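Local coordinates for bifunctional GH43-CE protein (Bacteroides eggerthii, PDB 6MLY), which probably acts on arabinoxylan as a two-enzyme chain, joining a family 43 glycoside hydrolase, with likely xylosidase-type activity, to a carbohydrate esterase, at residues Met156-Gly159 with Leu163-Ala166; Asn585-Gly590 with Ile598-Ala603. All coordinates share one frame; numbering follows the deposited sequence.

Contact 1: residues Met156-Gly159 with Leu163-Ala166; sequences MIYG and LFLA
The Tyr158 ring carries the backbone carbonyl of Phe164 over one face, with Phe164 O standing 4.0 Å above the plane over the ring centre. The Phe164 ring has Tyr158 O at its edge, in plane, and runs almost parallel to the tyrosine ring, the planes 6° apart. The two are nevertheless slid so far along each other, centroids 5.9 Å apart, that they barely overlap. What touches instead is the Phe164 CB methylene, which reaches Tyr158 CE1 at 3.4 Å. With CG set between the backbone N and the carbonyl carbon (chi1 48°), the tyrosine ring leans across the neighbouring strand, and its OH comes near Ala166 CB. Phe164 takes CG anti to its carbonyl carbon (chi1 -63°), which carries its ring away from strand 156-158. An alanine in place of Tyr158 would probably leave the Phe164 carbonyl and methylene without their aromatic cover, and Tyr141 without its edge-to-face mate. Beneath the rings, Phe164 N donates to Tyr158 O at 2.9 Å, and Ala166 N to Met156 O at 3.0 Å; the return bonds from Met156 N and Tyr158 N are weak. The other face of the sheet is aliphatic, Leu165 CD1 meeting Ile157 CG1 at 3.7 Å, with Leu213 beside Ile157. This is an antiparallel beta hairpin of strands 154-158 and 164-167 in the family 43 domain, consistent with part of a blade of the family's five-bladed beta-propeller; Tyr158 lies about 6 Å, side chain to side chain, from Asp143, the predicted pKa modulator.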
loop_
_atom_site.group_PDB
_atom_site.type_symbol
_atom_site.label_atom_id
_atom_site.label_comp_id
_atom_site.label_asym_id
_atom_site.label_seq_id
_atom_site.Cartn_x
_atom_site.Cartn_y
_atom_site.Cartn_z
ATOM N N MET A 156 24.876 -15.294 30.959
ATOM C CA MET A 156 24.367 -14.947 29.631
ATOM C C MET A 156 24.110 -16.242 28.852
ATOM O O MET A 156 25.006 -17.067 28.727
ATOM C CB MET A 156 25.374 -14.078 28.869
ATOM C CG MET A 156 24.845 -13.544 27.542
ATOM S SD MET A 156 25.853 -12.203 26.822
ATOM C CE MET A 156 27.452 -13.006 26.704
ATOM N N ILE A 157 22.875 -16.406 28.358
ATOM C CA ILE A 157 22.451 -17.531 27.502
ATOM C C ILE A 157 22.333 -16.994 26.072
ATOM O O ILE A 157 22.261 -15.786 25.918
ATOM C CB ILE A 157 21.141 -18.136 28.050
ATOM C CG1 ILE A 157 21.366 -18.726 29.448
ATOM C CG2 ILE A 157 20.540 -19.161 27.097
ATOM C CD1 ILE A 157 20.110 -19.211 30.141
ATOM N N TYR A 158 22.363 -17.870 25.048
ATOM C CA TYR A 158 22.220 -17.466 23.608
ATOM C C TYR A 158 22.211 -18.687 22.670
ATOM O O TYR A 158 22.553 -19.789 23.083
ATOM C CB TYR A 158 23.365 -16.537 23.193
ATOM C CG TYR A 158 24.729 -17.037 23.596
ATOM C CD1 TYR A 158 25.409 -17.958 22.815
ATOM C CD2 TYR A 158 25.329 -16.615 24.773
ATOM C CE1 TYR A 158 26.657 -18.433 23.183
ATOM C CE2 TYR A 158 26.575 -17.085 25.157
ATOM C CZ TYR A 158 27.240 -18.000 24.360
ATOM O OH TYR A 158 28.466 -18.474 24.727
ATOM N N GLY A 159 21.838 -18.461 21.398
ATOM C CA GLY A 159 21.922 -19.471 20.320
ATOM C C GLY A 159 20.678 -19.504 19.441
ATOM O O GLY A 159 20.404 -20.511 18.769
ATOM N N LEU A 163 21.599 -23.612 22.262
ATOM C CA LEU A 163 21.666 -22.701 23.459
ATOM C C LEU A 163 22.960 -22.971 24.243
ATOM O O LEU A 163 23.371 -24.118 24.375
ATOM C CB LEU A 163 20.424 -22.913 24.334
ATOM C CG LEU A 163 19.288 -21.903 24.158
ATOM C CD1 LEU A 163 18.953 -21.669 22.693
ATOM C CD2 LEU A 163 18.046 -22.355 24.910
ATOM N N PHE A 164 23.587 -21.896 24.748
ATOM C CA PHE A 164 24.867 -21.930 25.482
ATOM C C PHE A 164 24.799 -20.986 26.690
ATOM O O PHE A 164 24.113 -19.972 26.634
ATOM C CB PHE A 164 26.026 -21.478 24.590
ATOM C CG PHE A 164 26.300 -22.350 23.390
ATOM C CD1 PHE A 164 25.432 -22.362 22.305
ATOM C CD2 PHE A 164 27.443 -23.131 23.331
ATOM C CE1 PHE A 164 25.685 -23.159 21.198
ATOM C CE2 PHE A 164 27.698 -23.927 22.223
ATOM C CZ PHE A 164 26.819 -23.941 21.160
ATOM N N LEU A 165 25.538 -21.323 27.758
ATOM C CA LEU A 165 25.631 -20.506 28.981
ATOM C C LEU A 165 27.091 -20.100 29.234
ATOM O O LEU A 165 28.015 -20.890 29.043
ATOM C CB LEU A 165 25.074 -21.302 30.167
ATOM C CG LEU A 165 25.159 -20.612 31.531
ATOM C CD1 LEU A 165 24.247 -19.398 31.592
ATOM C CD2 LEU A 165 24.814 -21.579 32.651
ATOM N N ALA A 166 27.275 -18.858 29.694
ATOM C CA ALA A 166 28.584 -18.293 29.973
ATOM C C ALA A 166 28.426 -17.091 30.907
ATOM O O ALA A 166 27.324 -16.569 31.066
ATOM C CB ALA A 166 29.258 -17.904 28.682
#

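Contact 2: residues Asn585-Gly590 with Ile598-Ala603; sequences NHRSSG and INDVKA
His586 brings its CB to 4.1 Å from Asp600 OD2, while its ring turns away from 598-603, meeting the Tyr553 ring and touching Leu633. The ring is tied back to its own loop: ND1 donates to Arg587 O at 3.1 Å, with the acceptor in the ring plane but the N-H arriving from above the carbonyl plane. Arg587 then makes the main join. Its backbone N gives Asp600 OD2 a nearly straight bond of 2.8 Å (167°), and its side chain, bent at chi3 (-70°), folds back onto the same carboxylate. NE reaches Asp600 OD2 at 3.1 Å on its syn lone pair, the oxygen lying in the guanidinium plane, and NH2 meets OD1 at 3.1 Å from above the carboxylate plane. The grip is thus side-on, the two planes turned 33° apart. OD2 accepts two bonds from Arg587, and OD1 has a further partner in His532, so the buried carboxylate is well satisfied. Farther on, Ser588 OG accepts from Gly590 N, an ST turn. The salt bridge ties the loop that follows strand 579-584 to helix 596-610, within a beta-to-alpha connection of what is, by family, an alpha/beta-hydrolase fold.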
loop_
_atom_site.group_PDB
_atom_site.type_symbol
_atom_site.label_atom_id
_atom_site.label_comp_id
_atom_site.label_asym_id
_atom_site.label_seq_id
_atom_site.Cartn_x
_atom_site.Cartn_y
_atom_site.Cartn_z
ATOM N N ASN A 585 -11.121 -4.995 -15.500
ATOM C CA ASN A 585 -10.319 -5.804 -16.417
ATOM C C ASN A 585 -11.220 -6.858 -17.076
ATOM O O ASN A 585 -12.311 -7.165 -16.588
ATOM C CB ASN A 585 -9.128 -6.479 -15.721
ATOM C CG ASN A 585 -7.930 -5.574 -15.508
ATOM O OD1 ASN A 585 -7.786 -4.530 -16.146
ATOM N ND2 ASN A 585 -7.043 -5.985 -14.619
ATOM N N HIS A 586 -10.741 -7.402 -18.196
ATOM C CA HIS A 586 -11.339 -8.558 -18.839
ATOM C C HIS A 586 -10.217 -9.488 -19.312
ATOM O O HIS A 586 -9.111 -9.038 -19.570
ATOM C CB HIS A 586 -12.246 -8.114 -19.993
ATOM C CG HIS A 586 -11.513 -7.467 -21.121
ATOM N ND1 HIS A 586 -10.801 -8.197 -22.052
ATOM C CD2 HIS A 586 -11.381 -6.168 -21.473
ATOM C CE1 HIS A 586 -10.256 -7.374 -22.927
ATOM N NE2 HIS A 586 -10.600 -6.122 -22.597
ATOM N N ARG A 587 -10.521 -10.782 -19.431
ATOM C CA ARG A 587 -9.550 -11.771 -19.892
ATOM C C ARG A 587 -9.147 -11.451 -21.337
ATOM O O ARG A 587 -9.999 -11.145 -22.172
ATOM C CB ARG A 587 -10.130 -13.186 -19.779
ATOM C CG ARG A 587 -10.312 -13.670 -18.347
ATOM C CD ARG A 587 -11.029 -15.005 -18.285
ATOM N NE ARG A 587 -12.432 -14.892 -18.652
ATOM C CZ ARG A 587 -13.234 -15.920 -18.906
ATOM N NH1 ARG A 587 -12.739 -17.144 -18.988
ATOM N NH2 ARG A 587 -14.529 -15.717 -19.076
ATOM N N SER A 588 -7.840 -11.524 -21.616
ATOM C CA SER A 588 -7.299 -11.264 -22.949
ATOM C C SER A 588 -7.727 -12.373 -23.916
ATOM O O SER A 588 -8.144 -13.453 -23.499
ATOM C CB SER A 588 -5.797 -11.126 -22.920
ATOM O OG SER A 588 -5.261 -11.179 -24.235
ATOM N N SER A 589 -7.596 -12.087 -25.215
ATOM C CA SER A 589 -7.894 -13.044 -26.275
ATOM C C SER A 589 -6.880 -14.197 -26.249
ATOM O O SER A 589 -7.137 -15.257 -26.818
ATOM C CB SER A 589 -7.947 -12.375 -27.630
ATOM O OG SER A 589 -6.770 -11.624 -27.882
ATOM N N GLY A 590 -5.730 -13.975 -25.597
ATOM C CA GLY A 590 -4.740 -15.022 -25.324
ATOM C C GLY A 590 -5.211 -15.976 -24.237
ATOM O O GLY A 590 -5.031 -17.185 -24.350
ATOM N N ILE A 598 -17.164 -10.626 -22.887
ATOM C CA ILE A 598 -18.471 -10.038 -22.542
ATOM C C ILE A 598 -18.992 -10.700 -21.257
ATOM O O ILE A 598 -19.604 -10.034 -20.417
ATOM C CB ILE A 598 -19.470 -10.113 -23.729
ATOM C CG1 ILE A 598 -20.780 -9.378 -23.429
ATOM C CG2 ILE A 598 -19.736 -11.548 -24.170
ATOM C CD1 ILE A 598 -20.622 -7.907 -23.129
ATOM N N ASN A 599 -18.716 -12.006 -21.115
ATOM C CA ASN A 599 -18.976 -12.799 -19.892
ATOM C C ASN A 599 -18.350 -12.129 -18.659
ATOM O O ASN A 599 -18.915 -12.187 -17.563
ATOM C CB ASN A 599 -18.449 -14.233 -20.019
ATOM C CG ASN A 599 -19.327 -15.136 -20.860
ATOM O OD1 ASN A 599 -20.299 -14.690 -21.465
ATOM N ND2 ASN A 599 -18.988 -16.415 -20.907
ATOM N N ASP A 600 -17.180 -11.509 -18.844
ATOM C CA ASP A 600 -16.469 -10.856 -17.760
ATOM C C ASP A 600 -17.170 -9.541 -17.409
ATOM O O ASP A 600 -17.406 -9.259 -16.235
ATOM C CB ASP A 600 -14.990 -10.647 -18.103
ATOM C CG ASP A 600 -14.151 -11.916 -18.052
ATOM O OD1 ASP A 600 -14.684 -12.969 -17.636
ATOM O OD2 ASP A 600 -12.971 -11.846 -18.444
ATOM N N VAL A 601 -17.497 -8.749 -18.433
ATOM C CA VAL A 601 -18.124 -7.440 -18.243
ATOM C C VAL A 601 -19.402 -7.616 -17.416
ATOM O O VAL A 601 -19.596 -6.934 -16.411
ATOM C CB VAL A 601 -18.412 -6.750 -19.589
ATOM C CG1 VAL A 601 -19.265 -5.501 -19.419
ATOM C CG2 VAL A 601 -17.119 -6.418 -20.313
ATOM N N LYS A 602 -20.251 -8.553 -17.848
ATOM C CA LYS A 602 -21.524 -8.808 -17.202
ATOM C C LYS A 602 -21.302 -9.280 -15.759
ATOM O O LYS A 602 -22.121 -8.980 -14.897
ATOM C CB LYS A 602 -22.345 -9.801 -18.032
ATOM C CG LYS A 602 -22.856 -9.234 -19.347
ATOM C CD LYS A 602 -23.991 -10.023 -19.970
ATOM C CE LYS A 602 -24.505 -9.442 -21.272
ATOM N NZ LYS A 602 -25.101 -8.098 -21.085
ATOM N N ALA A 603 -20.196 -9.996 -15.506
ATOM C CA ALA A 603 -19.836 -10.498 -14.154
ATOM C C ALA A 603 -19.378 -9.358 -13.234
ATOM O O ALA A 603 -19.683 -9.359 -12.034
ATOM C CB ALA A 603 -18.764 -11.553 -14.258
#

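Overall arrangement
The two contacts belong to different catalytic modules, contact 1 to the glycoside hydrolase and contact 2 to the esterase-like domain, their centres about 60 Å apart on opposite sides of the chain's centre. They share no strand or helix. Contact 1 is a surface hairpin in which two adjacent strands pair through their backbones, with aromatic and aliphatic side chains on its two faces. Contact 2 is partly buried and joins a loop to a helix; it rests on a salt bridge and one backbone N-H, all to a single side-chain carboxylate, where contact 1 pairs backbone with backbone. It also buries less, 194 Å² against 429 Å².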